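Local coordinates for protein beta2-microglobulin (Anolis carolinensis, PDB 7CPO) that probably serves as the light chain of the lizard MHC class I molecule, supporting the heavy chain that presents peptides to T cells, at residues Val9-Pro14 against Ala76-Lys81; Ser52-Lys57 against Phe62-Tyr67. All blocks are in the same frame, centred on the assembly; numbering follows the deposited sequence.

Contact 1. Residues Val9-Pro14 against Ala76-Lys81; sequences VYFRHP and AEFACK
Val-9 and Phe-11 meet Cys-80 and Phe-78 in a sheet-against-sheet packing contact across the core of the immunoglobulin C1-set sandwich, where edge strand 6-11 of one sheet lies over strand 78-83 of the other. The touching parts of the two strands run 141° apart, and side chains alone bridge them: even the closest pair of CA atoms, those of Val-9 and Cys-80, is separated by 7.1 Å. The larger element is a T-shaped aromatic pair. Phe-11 presents its ring edge to a face of Phe-78, with planes at 78° and centroids 5.2 Å apart. The tip of the Phe-11 ring does the touching, CZ coming to 3.5 Å from CD2 of Phe-78 and 3.6 Å from its CE2, so the edge points at the rim of the face and not at its middle. In Phe-11, CG stands anti to the carbonyl carbon (chi1 -75°), which carries the ring across to the opposing strand although its CB does not itself head there. The second element is purely aliphatic: CG1 of Val-9 rests 3.5 Å from CB of Cys-80. SG of Cys-80 is joined to Cys-25 in the disulfide that pins the two sheets of the sandwich together, as is usual in immunoglobulin domains; Val-9 therefore packs beside this covalent link. Around the contact, Val-70 of strand 62-70 touches both phenylalanines, while Leu-95 lies against Val-9 and Phe-11. On the side of strand 6-11 turned from the core, Tyr-10 meets the MHC class I heavy chain, as does Arg-12 just past the strand. Ile-37 of strand 36-41 adjoins Cys-80, and strand 21-30 pairs with strand 6-11 through backbone bonds between Tyr-10 and His-24.

Contact 2. Residues Ser52-Lys57 against Phe62-Tyr67; sequences SDLSFK and FERLVY
Residues Ser-52 to Lys-57 and Phe-62 to Tyr-67 are facing parts of the antiparallel beta hairpin formed by strands 49-56 and 62-70. Ser-55 and Glu-63 form a hydrogen-bonded pair, Glu-63 N donating to Ser-55 O at 2.9 Å; Phe-56 and Phe-62 are the adjacent non-hydrogen-bonded pair. Further along, where the first strand is interrupted, Ser-52 takes over: its N donates to Leu-65 O (2.9 Å), and its OG accepts from Leu-65 N (3.2 Å), so a side chain replaces a carbonyl as acceptor. A chi1 of 74° turns OG toward that N-H. Arg-64, bent at chi2 and chi3, folds its guanidinium back over this irregular segment. Arg-64 NH1 donates a hydrogen bond to Ser-52 O at 2.7 Å, in the carbonyl plane, while Leu-54 CB covers one guanidinium face. Leu-54 CD1 also reaches Phe-62 CD1 at 3.7 Å. The side chains of Phe-56 and Phe-62 lie side by side and point the same way, but their rings are turned to 72° in an offset edge-to-face pair, the edge of Phe-56 directed at the face of Phe-62. On the face bearing Ser-55 and Glu-63, Lys-57 bends at its end to bring NZ within 2.6 Å of Glu-63 OE2, a salt bridge made on the anti side of the carboxylate; Glu-28 is a second acidic partner of the lysine. The heavy chain meets the outer strand, its Phe-10 set edge-to-face with Phe-56 and OG of its Ser-25 hydrogen-bonded to Leu-54 O, while strand 21-30 pairs with the other side of strand 62-70.

In the fold
Contact 1 and contact 2 lie about 18 Å apart, centre to centre, on opposite sides of the chain's centre but within one immunoglobulin C1-set domain. Along the chain, contact 2 is nested inside the span closed by contact 1. Strands 6-11 and 49-56 form the two outer edges of the same four-stranded sheet, with 21-30 and 62-70 between them; contact 2 joins neighbours within that sheet, whereas contact 1 crosses the sandwich to strand 78-83 of the second sheet. The contacts touch where Tyr-10 OH packs 3.4 Å from Leu-65 CD1. Both outer strands engage the MHC class I heavy chain, and Tyr-67 of inner strand 62-70 also packs on it, so the sheet meets its partner across its width.

Contact 1. Residues Val9-Pro14 against Ala76-Lys81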
ATOM      1  N   VAL B   9      12.754   7.665  -3.137  1.00 23.34           N
ATOM      2  CA  VAL B   9      13.146   7.411  -4.519  1.00 23.98           C
ATOM      3  C   VAL B   9      14.236   6.347  -4.535  1.00 22.03           C
ATOM      4  O   VAL B   9      15.088   6.296  -3.641  1.00 25.77           O
ATOM      5  CB  VAL B   9      13.630   8.702  -5.213  1.00 39.16           C
ATOM      6  CG1 VAL B   9      12.510   9.737  -5.244  1.00 30.07           C
ATOM      7  CG2 VAL B   9      14.886   9.257  -4.524  1.00 23.84           C
ATOM      8  N   TYR B  10      14.207   5.486  -5.553  1.00 24.62           N
ATOM      9  CA  TYR B  10      15.145   4.365  -5.597  1.00 23.70           C
ATOM     10  C   TYR B  10      15.096   3.726  -6.980  1.00 31.98           C
ATOM     11  O   TYR B  10      14.123   3.897  -7.723  1.00 29.43           O
ATOM     12  CB  TYR B  10      14.826   3.318  -4.519  1.00 22.81           C
ATOM     13  CG  TYR B  10      13.352   2.943  -4.474  1.00 26.05           C
ATOM     14  CD1 TYR B  10      12.893   1.772  -5.069  1.00 22.81           C
ATOM     15  CD2 TYR B  10      12.420   3.777  -3.858  1.00 24.62           C
ATOM     16  CE1 TYR B  10      11.537   1.439  -5.045  1.00 28.03           C
ATOM     17  CE2 TYR B  10      11.072   3.463  -3.841  1.00 30.21           C
ATOM     18  CZ  TYR B  10      10.634   2.291  -4.426  1.00 25.31           C
ATOM     19  OH  TYR B  10       9.295   1.985  -4.388  1.00 27.15           O
ATOM     20  N   PHE B  11      16.166   2.997  -7.311  1.00 19.49           N
ATOM     21  CA  PHE B  11      16.247   2.079  -8.434  1.00 20.17           C
ATOM     22  C   PHE B  11      15.940   0.667  -7.965  1.00 30.57           C
ATOM     23  O   PHE B  11      16.133   0.328  -6.795  1.00 37.77           O
ATOM     24  CB  PHE B  11      17.647   2.069  -9.051  1.00 37.87           C
ATOM     25  CG  PHE B  11      17.978   3.269  -9.883  1.00 40.32           C
ATOM     26  CD1 PHE B  11      17.055   3.811 -10.751  1.00 30.65           C
ATOM     27  CD2 PHE B  11      19.246   3.827  -9.818  1.00 37.98           C
ATOM     28  CE1 PHE B  11      17.379   4.905 -11.525  1.00 43.38           C
ATOM     29  CE2 PHE B  11      19.573   4.918 -10.579  1.00 45.73           C
ATOM     30  CZ  PHE B  11      18.641   5.462 -11.435  1.00 45.30           C
ATOM     31  N   ARG B  12      15.509  -0.181  -8.905  1.00 32.26           N
ATOM     32  CA  ARG B  12      15.316  -1.593  -8.575  1.00 27.75           C
ATOM     33  C   ARG B  12      16.649  -2.265  -8.257  1.00 37.96           C
ATOM     34  O   ARG B  12      16.745  -3.056  -7.306  1.00 32.37           O
ATOM     35  CB  ARG B  12      14.595  -2.320  -9.715  1.00 22.97           C
ATOM     36  CG  ARG B  12      14.685  -3.850  -9.652  1.00 30.38           C
ATOM     37  CD  ARG B  12      13.916  -4.405  -8.452  1.00 28.22           C
ATOM     38  NE  ARG B  12      13.925  -5.868  -8.385  1.00 22.22           N
ATOM     39  CZ  ARG B  12      14.890  -6.571  -7.804  1.00 25.53           C
ATOM     40  NH1 ARG B  12      15.922  -5.943  -7.262  1.00 37.84           N
ATOM     41  NH2 ARG B  12      14.838  -7.891  -7.768  1.00 22.61           N
ATOM     42  N   HIS B  13      17.685  -1.974  -9.049  1.00 35.21           N
ATOM     43  CA  HIS B  13      19.051  -2.396  -8.768  1.00 36.57           C
ATOM     44  C   HIS B  13      19.951  -1.177  -8.567  1.00 39.88           C
ATOM     45  O   HIS B  13      19.658  -0.094  -9.082  1.00 35.73           O
ATOM     46  CB  HIS B  13      19.634  -3.250  -9.901  1.00 42.14           C
ATOM     47  CG  HIS B  13      18.747  -4.369 -10.347  1.00 41.85           C
ATOM     48  ND1 HIS B  13      18.692  -5.581  -9.694  1.00 39.10           N
ATOM     49  CD2 HIS B  13      17.902  -4.467 -11.400  1.00 33.88           C
ATOM     50  CE1 HIS B  13      17.842  -6.376 -10.320  1.00 35.25           C
ATOM     51  NE2 HIS B  13      17.349  -5.723 -11.357  1.00 32.24           N
ATOM     52  N   PRO B  14      21.046  -1.319  -7.820  1.00 44.36           N
ATOM     53  CA  PRO B  14      22.069  -0.260  -7.811  1.00 41.06           C
ATOM     54  C   PRO B  14      22.548   0.022  -9.232  1.00 41.00           C
ATOM     55  O   PRO B  14      22.791  -0.901 -10.015  1.00 33.26           O
ATOM     56  CB  PRO B  14      23.186  -0.846  -6.937  1.00 38.81           C
ATOM     57  CG  PRO B  14      22.949  -2.347  -6.954  1.00 41.50           C
ATOM     58  CD  PRO B  14      21.458  -2.516  -7.062  1.00 35.64           C
ATOM     59  N   ALA B  76      24.080  11.718 -15.441  1.00 49.48           N
ATOM     60  CA  ALA B  76      22.658  12.027 -15.585  1.00 54.99           C
ATOM     61  C   ALA B  76      21.915  11.807 -14.265  1.00 51.19           C
ATOM     62  O   ALA B  76      22.073  10.762 -13.635  1.00 54.74           O
ATOM     63  CB  ALA B  76      22.052  11.185 -16.684  1.00 58.27           C
ATOM     64  N   GLU B  77      21.102  12.785 -13.859  1.00 47.40           N
ATOM     65  CA  GLU B  77      20.530  12.855 -12.515  1.00 43.19           C
ATOM     66  C   GLU B  77      19.037  12.534 -12.511  1.00 48.58           C
ATOM     67  O   GLU B  77      18.291  12.991 -13.382  1.00 50.96           O
ATOM     68  CB  GLU B  77      20.738  14.248 -11.908  1.00 48.96           C
ATOM     69  CG  GLU B  77      22.045  14.409 -11.137  1.00 69.49           C
ATOM     70  CD  GLU B  77      22.635  15.797 -11.276  1.00 74.35           C
ATOM     71  OE1 GLU B  77      23.881  15.921 -11.220  1.00 73.50           O
ATOM     72  OE2 GLU B  77      21.847  16.758 -11.442  1.00 77.39           O
ATOM     73  N   PHE B  78      18.597  11.787 -11.499  1.00 47.03           N
ATOM     74  CA  PHE B  78      17.212  11.353 -11.369  1.00 32.80           C
ATOM     75  C   PHE B  78      16.586  11.915 -10.101  1.00 37.24           C
ATOM     76  O   PHE B  78      17.207  11.911  -9.031  1.00 41.50           O
ATOM     77  CB  PHE B  78      17.129   9.836 -11.352  1.00 34.62           C
ATOM     78  CG  PHE B  78      17.681   9.199 -12.584  1.00 42.26           C
ATOM     79  CD1 PHE B  78      16.905   9.082 -13.721  1.00 32.00           C
ATOM     80  CD2 PHE B  78      18.990   8.738 -12.613  1.00 43.66           C
ATOM     81  CE1 PHE B  78      17.408   8.505 -14.856  1.00 39.69           C
ATOM     82  CE2 PHE B  78      19.501   8.150 -13.746  1.00 36.77           C
ATOM     83  CZ  PHE B  78      18.708   8.033 -14.872  1.00 46.64           C
ATOM     84  N   ALA B  79      15.343  12.376 -10.221  1.00 32.08           N
ATOM     85  CA  ALA B  79      14.662  12.985  -9.092  1.00 36.33           C
ATOM     86  C   ALA B  79      13.152  12.849  -9.262  1.00 40.24           C
ATOM     87  O   ALA B  79      12.652  12.363 -10.284  1.00 31.91           O
ATOM     88  CB  ALA B  79      15.075  14.452  -8.920  1.00 28.84           C
ATOM     89  N   CYS B  80      12.430  13.285  -8.233  1.00 29.00           N
ATOM     90  CA  CYS B  80      10.993  13.111  -8.176  1.00 36.21           C
ATOM     91  C   CYS B  80      10.377  14.385  -7.618  1.00 33.95           C
ATOM     92  O   CYS B  80      10.798  14.874  -6.570  1.00 34.38           O
ATOM     93  CB  CYS B  80      10.625  11.890  -7.313  1.00 35.77           C
ATOM     94  SG  CYS B  80       8.865  11.791  -6.921  1.00 60.44           S
ATOM     95  N   LYS B  81       9.392  14.923  -8.319  1.00 32.73           N
ATOM     96  CA  LYS B  81       8.702  16.133  -7.904  1.00 32.97           C
ATOM     97  C   LYS B  81       7.323  15.753  -7.380  1.00 39.04           C
ATOM     98  O   LYS B  81       6.490  15.232  -8.133  1.00 39.90           O
ATOM     99  CB  LYS B  81       8.599  17.112  -9.071  1.00 39.61           C
ATOM    100  CG  LYS B  81       7.950  18.447  -8.753  1.00 41.37           C
ATOM    101  CD  LYS B  81       7.763  19.238 -10.046  1.00 42.92           C
ATOM    102  CE  LYS B  81       6.671  20.290  -9.928  1.00 56.81           C
ATOM    103  NZ  LYS B  81       6.494  21.046 -11.212  1.00 45.39           N
TER

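Contact 2. Residues Ser52-Lys57 against Phe62-Tyr67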
ATOM      1  N   SER B  52       0.916   2.987 -10.067  1.00 38.61           N
ATOM      2  CA  SER B  52       0.052   1.996  -9.450  1.00 31.31           C
ATOM      3  C   SER B  52      -1.308   2.592  -9.121  1.00 27.74           C
ATOM      4  O   SER B  52      -1.486   3.813  -9.042  1.00 27.13           O
ATOM      5  CB  SER B  52       0.679   1.467  -8.157  1.00 22.51           C
ATOM      6  OG  SER B  52       0.571   2.466  -7.153  1.00 27.06           O
ATOM      7  N   ASP B  53      -2.267   1.704  -8.873  1.00 29.08           N
ATOM      8  CA  ASP B  53      -3.564   2.158  -8.403  1.00 25.76           C
ATOM      9  C   ASP B  53      -3.449   2.717  -6.984  1.00 30.77           C
ATOM     10  O   ASP B  53      -2.418   2.592  -6.308  1.00 33.65           O
ATOM     11  CB  ASP B  53      -4.585   1.022  -8.478  1.00 30.01           C
ATOM     12  CG  ASP B  53      -4.809   0.536  -9.906  1.00 37.34           C
ATOM     13  OD1 ASP B  53      -4.843  -0.696 -10.131  1.00 28.87           O
ATOM     14  OD2 ASP B  53      -4.933   1.395 -10.810  1.00 37.29           O
ATOM     15  N   LEU B  54      -4.522   3.370  -6.543  1.00 24.82           N
ATOM     16  CA  LEU B  54      -4.531   4.082  -5.272  1.00 33.62           C
ATOM     17  C   LEU B  54      -5.055   3.177  -4.158  1.00 28.70           C
ATOM     18  O   LEU B  54      -6.217   2.761  -4.175  1.00 29.70           O
ATOM     19  CB  LEU B  54      -5.385   5.343  -5.388  1.00 33.94           C
ATOM     20  CG  LEU B  54      -5.590   6.134  -4.100  1.00 31.75           C
ATOM     21  CD1 LEU B  54      -4.286   6.820  -3.691  1.00 25.95           C
ATOM     22  CD2 LEU B  54      -6.721   7.135  -4.277  1.00 28.07           C
ATOM     23  N   SER B  55      -4.208   2.887  -3.185  1.00 27.50           N
ATOM     24  CA  SER B  55      -4.611   2.129  -2.012  1.00 35.69           C
ATOM     25  C   SER B  55      -4.254   2.916  -0.754  1.00 28.23           C
ATOM     26  O   SER B  55      -3.646   3.990  -0.818  1.00 21.41           O
ATOM     27  CB  SER B  55      -3.950   0.748  -2.000  1.00 30.96           C
ATOM     28  OG  SER B  55      -2.560   0.878  -1.744  1.00 41.75           O
ATOM     29  N   PHE B  56      -4.657   2.375   0.398  1.00 20.33           N
ATOM     30  CA  PHE B  56      -4.386   3.017   1.678  1.00 21.44           C
ATOM     31  C   PHE B  56      -4.116   1.951   2.726  1.00 23.63           C
ATOM     32  O   PHE B  56      -4.290   0.758   2.485  1.00 24.86           O
ATOM     33  CB  PHE B  56      -5.524   3.945   2.128  1.00 18.31           C
ATOM     34  CG  PHE B  56      -6.918   3.328   2.066  1.00 19.31           C
ATOM     35  CD1 PHE B  56      -7.457   2.682   3.159  1.00 17.60           C
ATOM     36  CD2 PHE B  56      -7.689   3.430   0.916  1.00 19.15           C
ATOM     37  CE1 PHE B  56      -8.731   2.144   3.122  1.00 17.74           C
ATOM     38  CE2 PHE B  56      -8.968   2.887   0.863  1.00 20.05           C
ATOM     39  CZ  PHE B  56      -9.491   2.241   1.973  1.00 22.26           C
ATOM     40  N   LYS B  57      -3.661   2.404   3.891  1.00 25.82           N
ATOM     41  CA  LYS B  57      -3.335   1.553   5.020  1.00 20.30           C
ATOM     42  C   LYS B  57      -4.471   1.566   6.023  1.00 28.13           C
ATOM     43  O   LYS B  57      -5.453   2.309   5.891  1.00 27.78           O
ATOM     44  CB  LYS B  57      -2.046   2.012   5.715  1.00 24.46           C
ATOM     45  CG  LYS B  57      -0.799   2.082   4.843  1.00 33.84           C
ATOM     46  CD  LYS B  57       0.408   2.557   5.662  1.00 30.61           C
ATOM     47  CE  LYS B  57       1.412   3.279   4.774  1.00 51.41           C
ATOM     48  NZ  LYS B  57       2.081   2.345   3.831  1.00 41.81           N
ATOM     49  N   PHE B  62      -2.966   7.245   2.351  1.00 22.65           N
ATOM     50  CA  PHE B  62      -2.870   6.762   0.986  1.00 27.59           C
ATOM     51  C   PHE B  62      -1.436   6.428   0.583  1.00 23.96           C
ATOM     52  O   PHE B  62      -0.473   6.872   1.206  1.00 21.50           O
ATOM     53  CB  PHE B  62      -3.457   7.814   0.067  1.00 24.19           C
ATOM     54  CG  PHE B  62      -4.929   7.987   0.254  1.00 26.61           C
ATOM     55  CD1 PHE B  62      -5.820   7.132  -0.388  1.00 20.25           C
ATOM     56  CD2 PHE B  62      -5.429   8.978   1.093  1.00 23.91           C
ATOM     57  CE1 PHE B  62      -7.190   7.273  -0.216  1.00 22.54           C
ATOM     58  CE2 PHE B  62      -6.790   9.125   1.278  1.00 21.55           C
ATOM     59  CZ  PHE B  62      -7.680   8.268   0.620  1.00 27.41           C
ATOM     60  N   GLU B  63      -1.314   5.604  -0.463  1.00 30.90           N
ATOM     61  CA  GLU B  63      -0.032   5.204  -1.037  1.00 30.73           C
ATOM     62  C   GLU B  63      -0.122   5.266  -2.557  1.00 32.29           C
ATOM     63  O   GLU B  63      -1.177   5.004  -3.142  1.00 25.24           O
ATOM     64  CB  GLU B  63       0.392   3.776  -0.647  1.00 23.33           C
ATOM     65  CG  GLU B  63      -0.033   3.323   0.724  1.00 31.70           C
ATOM     66  CD  GLU B  63       0.106   1.816   0.907  1.00 41.38           C
ATOM     67  OE1 GLU B  63      -0.261   1.058  -0.026  1.00 39.70           O
ATOM     68  OE2 GLU B  63       0.592   1.395   1.984  1.00 37.19           O
ATOM     69  N   ARG B  64       1.010   5.582  -3.191  1.00 40.93           N
ATOM     70  CA  ARG B  64       1.078   5.713  -4.642  1.00 26.14           C
ATOM     71  C   ARG B  64       2.507   5.475  -5.102  1.00 32.92           C
ATOM     72  O   ARG B  64       3.445   6.083  -4.570  1.00 28.60           O
ATOM     73  CB  ARG B  64       0.600   7.097  -5.094  1.00 29.44           C
ATOM     74  CG  ARG B  64       0.730   7.347  -6.598  1.00 40.79           C
ATOM     75  CD  ARG B  64      -0.420   6.713  -7.361  1.00 46.57           C
ATOM     76  NE  ARG B  64      -1.654   7.473  -7.190  1.00 53.54           N
ATOM     77  CZ  ARG B  64      -2.825   7.116  -7.701  1.00 57.04           C
ATOM     78  NH1 ARG B  64      -2.924   6.005  -8.418  1.00 58.83           N
ATOM     79  NH2 ARG B  64      -3.893   7.876  -7.503  1.00 58.41           N
ATOM     80  N   LEU B  65       2.666   4.612  -6.098  1.00 31.10           N
ATOM     81  CA  LEU B  65       3.960   4.288  -6.675  1.00 26.53           C
ATOM     82  C   LEU B  65       3.996   4.757  -8.123  1.00 33.19           C
ATOM     83  O   LEU B  65       3.018   4.600  -8.861  1.00 30.76           O
ATOM     84  CB  LEU B  65       4.236   2.787  -6.598  1.00 20.83           C
ATOM     85  CG  LEU B  65       5.549   2.350  -7.247  1.00 32.57           C
ATOM     86  CD1 LEU B  65       6.781   2.828  -6.446  1.00 20.04           C
ATOM     87  CD2 LEU B  65       5.540   0.850  -7.409  1.00 19.89           C
ATOM     88  N   VAL B  66       5.123   5.352  -8.515  1.00 34.37           N
ATOM     89  CA  VAL B  66       5.324   5.926  -9.840  1.00 22.75           C
ATOM     90  C   VAL B  66       6.691   5.481 -10.320  1.00 26.20           C
ATOM     91  O   VAL B  66       7.675   5.591  -9.580  1.00 30.80           O
ATOM     92  CB  VAL B  66       5.234   7.463  -9.814  1.00 31.86           C
ATOM     93  CG1 VAL B  66       5.375   8.025 -11.216  1.00 31.72           C
ATOM     94  CG2 VAL B  66       3.900   7.914  -9.190  1.00 32.28           C
ATOM     95  N   TYR B  67       6.764   4.960 -11.538  1.00 25.01           N
ATOM     96  CA  TYR B  67       8.033   4.394 -11.967  1.00 24.85           C
ATOM     97  C   TYR B  67       8.147   4.420 -13.486  1.00 30.52           C
ATOM     98  O   TYR B  67       7.169   4.638 -14.208  1.00 28.76           O
ATOM     99  CB  TYR B  67       8.220   2.972 -11.420  1.00 25.37           C
ATOM    100  CG  TYR B  67       7.166   1.993 -11.873  1.00 26.26           C
ATOM    101  CD1 TYR B  67       7.368   1.190 -12.989  1.00 30.96           C
ATOM    102  CD2 TYR B  67       5.971   1.864 -11.186  1.00 34.06           C
ATOM    103  CE1 TYR B  67       6.395   0.294 -13.419  1.00 33.77           C
ATOM    104  CE2 TYR B  67       4.990   0.962 -11.604  1.00 32.88           C
ATOM    105  CZ  TYR B  67       5.210   0.181 -12.719  1.00 43.10           C
ATOM    106  OH  TYR B  67       4.238  -0.709 -13.130  1.00 45.73           O
TER